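Local structure of aminotransferase (Psychrobacter arcticus 273-4, 3IF2) at residues A[223-228]-A[259-264]; A[255-260]-A[336-341]. The protein probably transfers amino groups between amino acids and keto acids, perhaps as a valine-pyruvate transaminase, with pyridoxal 5'-phosphate as its cofactor. All blocks are in the same frame, centred on the assembly; numbering follows the deposited sequence.

Overall arrangement
Following the chain from the N terminus, the first segment comes after strand 207-213, at the start of helix 225-237; strand 242-245 then leads into a long loop that returns to the sheet at strand 268-273. Contact 1 closes a loop of 30 residues by joining the start of helix 225-237 to residues 259-264 of that connection. Contact 2 begins on the same connection, at 255-260, and reaches forward over 75 residues to helix 324-351. The two share D259 and A260, so their spans cross slightly rather than nest, and their centres lie about 16 Å apart. Together they tie the connection to a helix beside the large mixed sheet and to the long helix 324-351.

Contact 1: A[223-228]-A[259-264]; sequences LTDEEM and DAHLNW
D225 meets H261 twice, once at the backbone and once over the ring. Its OD1 accepts from H261 N at 2.9 Å, with an N-H...O angle of 151° and through the syn lone pair. OD2 lies over one face of the imidazole, 3.1 Å from H261 ND1, but the angle is too poor for a hydrogen bond; the carboxylate and ring planes are only 23° apart. A260 CA lies 3.4 Å from D225 OD1, alongside the accepted N-H. What brings the carboxylate there is a chi1 of -74° on D225, which sets CG beside the backbone N. Further out, R214 forms a salt bridge with D225 OD1 and hydrogen bonds with L223 O and H261 O, bridging both segments. D259 OD2 stands 4.5 Å from D225 OD2, a like-charge approach that R214 probably offsets in part. One residue before D225, the helix start is fixed reciprocally: E227 N donates to T224 OG1 at 3.0 Å, and T224 N donates to E227 OE1 at 3.1 Å. This is a capping box at the N terminus of helix 225-237, with the helix's first turn holding the loop that leads to strand 268-273.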
loop_
_atom_site.group_PDB
_atom_site.type_symbol
_atom_site.label_atom_id
_atom_site.label_comp_id
_atom_site.label_asym_id
_atom_site.label_seq_id
_atom_site.Cartn_x
_atom_site.Cartn_y
_atom_site.Cartn_z
ATOM N N LEU A 223 13.798 -15.849 19.826
ATOM C CA LEU A 223 14.993 -15.272 20.456
ATOM C C LEU A 223 14.633 -15.080 21.924
ATOM O O LEU A 223 13.561 -14.596 22.239
ATOM C CB LEU A 223 15.399 -13.939 19.809
ATOM C CG LEU A 223 15.885 -14.006 18.351
ATOM C CD1 LEU A 223 15.825 -12.632 17.671
ATOM C CD2 LEU A 223 17.287 -14.598 18.265
ATOM N N THR A 224 15.537 -15.488 22.802
ATOM C CA THR A 224 15.316 -15.499 24.255
ATOM C C THR A 224 15.274 -14.093 24.850
ATOM O O THR A 224 15.874 -13.162 24.309
ATOM C CB THR A 224 16.414 -16.341 25.021
ATOM O OG1 THR A 224 17.634 -15.603 25.125
ATOM C CG2 THR A 224 16.685 -17.698 24.341
ATOM N N ASP A 225 14.571 -13.956 25.970
ATOM C CA ASP A 225 14.541 -12.689 26.719
ATOM C C ASP A 225 15.956 -12.110 26.951
ATOM O O ASP A 225 16.166 -10.900 26.748
ATOM C CB ASP A 225 13.790 -12.850 28.058
ATOM C CG ASP A 225 12.268 -12.946 27.888
ATOM O OD1 ASP A 225 11.718 -12.638 26.788
ATOM O OD2 ASP A 225 11.608 -13.306 28.895
ATOM N N GLU A 226 16.906 -12.986 27.307
ATOM C CA GLU A 226 18.305 -12.578 27.532
ATOM C C GLU A 226 18.960 -12.118 26.218
ATOM O O GLU A 226 19.702 -11.129 26.202
ATOM C CB GLU A 226 19.126 -13.699 28.175
ATOM C CG GLU A 226 20.471 -13.232 28.733
ATOM C CD GLU A 226 21.307 -14.371 29.258
ATOM O OE1 GLU A 226 20.957 -15.542 29.002
ATOM O OE2 GLU A 226 22.324 -14.087 29.915
ATOM N N GLU A 227 18.669 -12.824 25.119
ATOM C CA GLU A 227 19.189 -12.441 23.787
ATOM C C GLU A 227 18.646 -11.064 23.337
ATOM O O GLU A 227 19.420 -10.231 22.814
ATOM C CB GLU A 227 18.902 -13.518 22.723
ATOM C CG GLU A 227 19.806 -14.767 22.816
ATOM C CD GLU A 227 19.427 -15.882 21.843
ATOM O OE1 GLU A 227 18.255 -15.981 21.430
ATOM O OE2 GLU A 227 20.314 -16.695 21.505
HETATM N N MSE A 228 17.352 -10.818 23.575
HETATM C CA MSE A 228 16.734 -9.513 23.250
HETATM C C MSE A 228 17.268 -8.339 24.080
HETATM O O MSE A 228 17.424 -7.226 23.548
HETATM C CB MSE A 228 15.209 -9.567 23.375
HETATM C CG MSE A 228 14.521 -10.508 22.387
HETATM SE SE MSE A 228 14.929 -10.296 20.488
HETATM C CE MSE A 228 14.692 -8.370 20.419
ATOM N N ASP A 259 8.511 -19.325 26.961
ATOM C CA ASP A 259 8.504 -18.131 27.832
ATOM C C ASP A 259 9.145 -16.895 27.167
ATOM O O ASP A 259 10.283 -16.964 26.757
ATOM C CB ASP A 259 9.215 -18.455 29.168
ATOM C CG ASP A 259 8.849 -17.484 30.291
ATOM O OD1 ASP A 259 7.640 -17.308 30.589
ATOM O OD2 ASP A 259 9.776 -16.934 30.924
ATOM N N ALA A 260 8.399 -15.793 27.036
ATOM C CA ALA A 260 8.909 -14.541 26.430
ATOM C C ALA A 260 8.185 -13.303 26.945
ATOM O O ALA A 260 7.044 -13.394 27.387
ATOM C CB ALA A 260 8.794 -14.600 24.900
ATOM N N HIS A 261 8.858 -12.157 26.881
ATOM C CA HIS A 261 8.274 -10.876 27.266
ATOM C C HIS A 261 8.290 -9.880 26.104
ATOM O O HIS A 261 9.261 -9.816 25.369
ATOM C CB HIS A 261 8.980 -10.298 28.484
ATOM C CG HIS A 261 8.862 -11.159 29.695
ATOM N ND1 HIS A 261 9.898 -11.340 30.590
ATOM C CD2 HIS A 261 7.847 -11.951 30.125
ATOM C CE1 HIS A 261 9.507 -12.163 31.549
ATOM N NE2 HIS A 261 8.270 -12.556 31.283
ATOM N N LEU A 262 7.190 -9.139 25.927
ATOM C CA LEU A 262 7.093 -8.096 24.911
ATOM C C LEU A 262 7.496 -6.819 25.633
ATOM O O LEU A 262 6.799 -6.390 26.561
ATOM C CB LEU A 262 5.670 -7.969 24.355
ATOM C CG LEU A 262 5.479 -6.992 23.180
ATOM C CD1 LEU A 262 6.212 -7.488 21.933
ATOM C CD2 LEU A 262 3.983 -6.791 22.885
ATOM N N ASN A 263 8.640 -6.252 25.234
ATOM C CA ASN A 263 9.157 -5.000 25.791
ATOM C C ASN A 263 9.243 -3.898 24.733
ATOM O O ASN A 263 9.297 -4.167 23.528
ATOM C CB ASN A 263 10.533 -5.217 26.424
ATOM C CG ASN A 263 10.472 -5.968 27.753
ATOM O OD1 ASN A 263 11.142 -6.985 27.917
ATOM N ND2 ASN A 263 9.682 -5.471 28.699
ATOM N N TRP A 264 9.256 -2.658 25.222
ATOM C CA TRP A 264 9.340 -1.469 24.398
ATOM C C TRP A 264 9.921 -0.268 25.156
ATOM O O TRP A 264 9.828 -0.170 26.389
ATOM C CB TRP A 264 7.938 -1.106 23.879
ATOM C CG TRP A 264 7.925 0.063 22.924
ATOM C CD1 TRP A 264 8.136 0.033 21.584
ATOM C CD2 TRP A 264 7.747 1.435 23.271
ATOM N NE1 TRP A 264 8.073 1.302 21.066
ATOM C CE2 TRP A 264 7.841 2.182 22.088
ATOM C CE3 TRP A 264 7.529 2.108 24.475
ATOM C CZ2 TRP A 264 7.721 3.576 22.075
ATOM C CZ3 TRP A 264 7.396 3.491 24.454
ATOM C CH2 TRP A 264 7.491 4.205 23.268
#

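Contact 2: A[255-260]-A[336-341]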
loop_
_atom_site.group_PDB
_atom_site.type_symbol
_atom_site.label_atom_id
_atom_site.label_comp_id
_atom_site.label_asym_id
_atom_site.label_seq_id
_atom_site.Cartn_x
_atom_site.Cartn_y
_atom_site.Cartn_z
ATOM N N ILE A 255 1.269 -16.575 18.821
ATOM C CA ILE A 255 1.607 -17.947 18.401
ATOM C C ILE A 255 3.050 -18.209 18.893
ATOM O O ILE A 255 3.971 -18.329 18.092
ATOM C CB ILE A 255 1.451 -18.154 16.860
ATOM C CG1 ILE A 255 0.063 -17.718 16.373
ATOM C CG2 ILE A 255 1.722 -19.628 16.486
ATOM C CD1 ILE A 255 -0.116 -17.700 14.878
ATOM N N ILE A 256 3.220 -18.209 20.222
ATOM C CA ILE A 256 4.490 -18.417 20.924
ATOM C C ILE A 256 4.252 -19.492 21.965
ATOM O O ILE A 256 3.369 -19.333 22.792
ATOM C CB ILE A 256 4.981 -17.159 21.676
ATOM C CG1 ILE A 256 5.431 -16.092 20.692
ATOM C CG2 ILE A 256 6.184 -17.482 22.566
ATOM C CD1 ILE A 256 6.184 -14.901 21.349
ATOM N N TYR A 257 5.045 -20.561 21.931
ATOM C CA TYR A 257 4.879 -21.671 22.867
ATOM C C TYR A 257 5.987 -21.753 23.935
ATOM O O TYR A 257 6.021 -22.737 24.663
ATOM C CB TYR A 257 4.772 -23.013 22.134
ATOM C CG TYR A 257 4.056 -23.025 20.788
ATOM C CD1 TYR A 257 2.794 -22.415 20.585
ATOM C CD2 TYR A 257 4.625 -23.747 19.720
ATOM C CE1 TYR A 257 2.160 -22.478 19.299
ATOM C CE2 TYR A 257 4.026 -23.827 18.464
ATOM C CZ TYR A 257 2.811 -23.202 18.251
ATOM O OH TYR A 257 2.310 -23.343 16.984
ATOM N N SER A 258 6.870 -20.752 24.027
ATOM C CA SER A 258 7.933 -20.707 25.044
ATOM C C SER A 258 7.926 -19.358 25.768
ATOM O O SER A 258 7.421 -18.371 25.244
ATOM C CB SER A 258 9.304 -21.005 24.419
ATOM O OG SER A 258 9.711 -19.984 23.530
ATOM N N ASP A 259 8.511 -19.325 26.961
ATOM C CA ASP A 259 8.504 -18.131 27.832
ATOM C C ASP A 259 9.145 -16.895 27.167
ATOM O O ASP A 259 10.283 -16.964 26.757
ATOM C CB ASP A 259 9.215 -18.455 29.168
ATOM C CG ASP A 259 8.849 -17.484 30.291
ATOM O OD1 ASP A 259 7.640 -17.308 30.589
ATOM O OD2 ASP A 259 9.776 -16.934 30.924
ATOM N N ALA A 260 8.399 -15.793 27.036
ATOM C CA ALA A 260 8.909 -14.541 26.430
ATOM C C ALA A 260 8.185 -13.303 26.945
ATOM O O ALA A 260 7.044 -13.394 27.387
ATOM C CB ALA A 260 8.794 -14.600 24.900
ATOM N N PHE A 336 -4.588 -24.021 18.160
ATOM C CA PHE A 336 -4.744 -24.613 16.829
ATOM C C PHE A 336 -3.378 -24.973 16.250
ATOM O O PHE A 336 -3.159 -26.136 15.893
ATOM C CB PHE A 336 -5.482 -23.681 15.859
ATOM C CG PHE A 336 -5.613 -24.248 14.488
ATOM C CD1 PHE A 336 -6.693 -25.044 14.155
ATOM C CD2 PHE A 336 -4.620 -24.032 13.528
ATOM C CE1 PHE A 336 -6.804 -25.627 12.879
ATOM C CE2 PHE A 336 -4.723 -24.610 12.256
ATOM C CZ PHE A 336 -5.824 -25.418 11.941
ATOM N N TYR A 337 -2.469 -23.986 16.189
ATOM C CA TYR A 337 -1.121 -24.211 15.637
ATOM C C TYR A 337 -0.231 -25.178 16.444
ATOM O O TYR A 337 0.571 -25.903 15.842
ATOM C CB TYR A 337 -0.385 -22.896 15.306
ATOM C CG TYR A 337 -1.071 -22.096 14.209
ATOM C CD1 TYR A 337 -1.115 -22.576 12.904
ATOM C CD2 TYR A 337 -1.661 -20.855 14.473
ATOM C CE1 TYR A 337 -1.749 -21.862 11.889
ATOM C CE2 TYR A 337 -2.308 -20.121 13.463
ATOM C CZ TYR A 337 -2.345 -20.634 12.176
ATOM O OH TYR A 337 -2.959 -19.935 11.177
ATOM N N GLN A 338 -0.362 -25.218 17.767
ATOM C CA GLN A 338 0.426 -26.180 18.552
ATOM C C GLN A 338 0.068 -27.631 18.204
ATOM O O GLN A 338 0.968 -28.465 18.010
ATOM C CB GLN A 338 0.323 -25.959 20.056
ATOM C CG GLN A 338 1.110 -27.051 20.829
ATOM C CD GLN A 338 1.532 -26.644 22.203
ATOM O OE1 GLN A 338 0.915 -25.780 22.838
ATOM N NE2 GLN A 338 2.607 -27.266 22.681
ATOM N N LYS A 339 -1.227 -27.924 18.156
ATOM C CA LYS A 339 -1.711 -29.249 17.762
ATOM C C LYS A 339 -1.298 -29.627 16.317
ATOM O O LYS A 339 -0.939 -30.769 16.054
ATOM C CB LYS A 339 -3.227 -29.352 17.976
ATOM C CG LYS A 339 -3.600 -29.370 19.472
ATOM C CD LYS A 339 -5.096 -29.610 19.752
ATOM C CE LYS A 339 -5.937 -28.328 19.764
ATOM N NZ LYS A 339 -7.331 -28.614 20.229
ATOM N N GLN A 340 -1.330 -28.665 15.398
ATOM C CA GLN A 340 -0.873 -28.893 14.010
ATOM C C GLN A 340 0.642 -29.219 13.938
ATOM O O GLN A 340 1.050 -30.135 13.215
ATOM C CB GLN A 340 -1.180 -27.679 13.141
ATOM C CG GLN A 340 -2.660 -27.386 12.924
ATOM C CD GLN A 340 -3.298 -28.200 11.825
ATOM O OE1 GLN A 340 -4.169 -29.019 12.088
ATOM N NE2 GLN A 340 -2.875 -27.983 10.589
ATOM N N ALA A 341 1.451 -28.468 14.689
ATOM C CA ALA A 341 2.912 -28.684 14.755
ATOM C C ALA A 341 3.212 -30.054 15.366
ATOM O O ALA A 341 4.062 -30.785 14.843
ATOM C CB ALA A 341 3.618 -27.549 15.553
#
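Y257 lays one face of its ring against the CB of Q338, which sits 4.2 Å from the ring centroid and 20° off the normal, the geometry of a CH-pi contact. The CB is displaced toward the rim of the ring, nearest CE1. The two side chains run antiparallel alongside one another, and the amide plane of Q338 is turned only 11° from the ring; its CG is anti to the backbone N, and chi2 continues the chain extended. Beyond the ring, the phenol oxygen reaches the helix backbone: Y257 OH is 3.2 Å from Y337 C and 3.4 Å from Q338 N, but the angles to Q338 N and Y337 O are too poor to count as hydrogen bonds. An alanine in place of Y257 is likely to leave Q338 CB without its aromatic partner and open a gap between the loop and the helix. Nearer the cofactor site, I255 adds an apolar contact, its CD1 lying 3.5 Å from Y337 CD2. With chi1 at -53°, CG2 of I255 lies anti to the backbone N, 4.1 Å from Y337 CB. The hydroxyl of Y337 hydrogen-bonds to A43 N, which fixes the far end of that ring. The loop is held from its own side by backbone bonds of I255 to Y248 and A365 and of Y257 to E363; Y248 belongs to the pyridoxal phosphate pocket. The interface therefore rests on apolar and CH-pi packing, with the phenol oxygen against the helix backbone but not bonded to it, so its fit depends on shape more than on directed bonds between the segments.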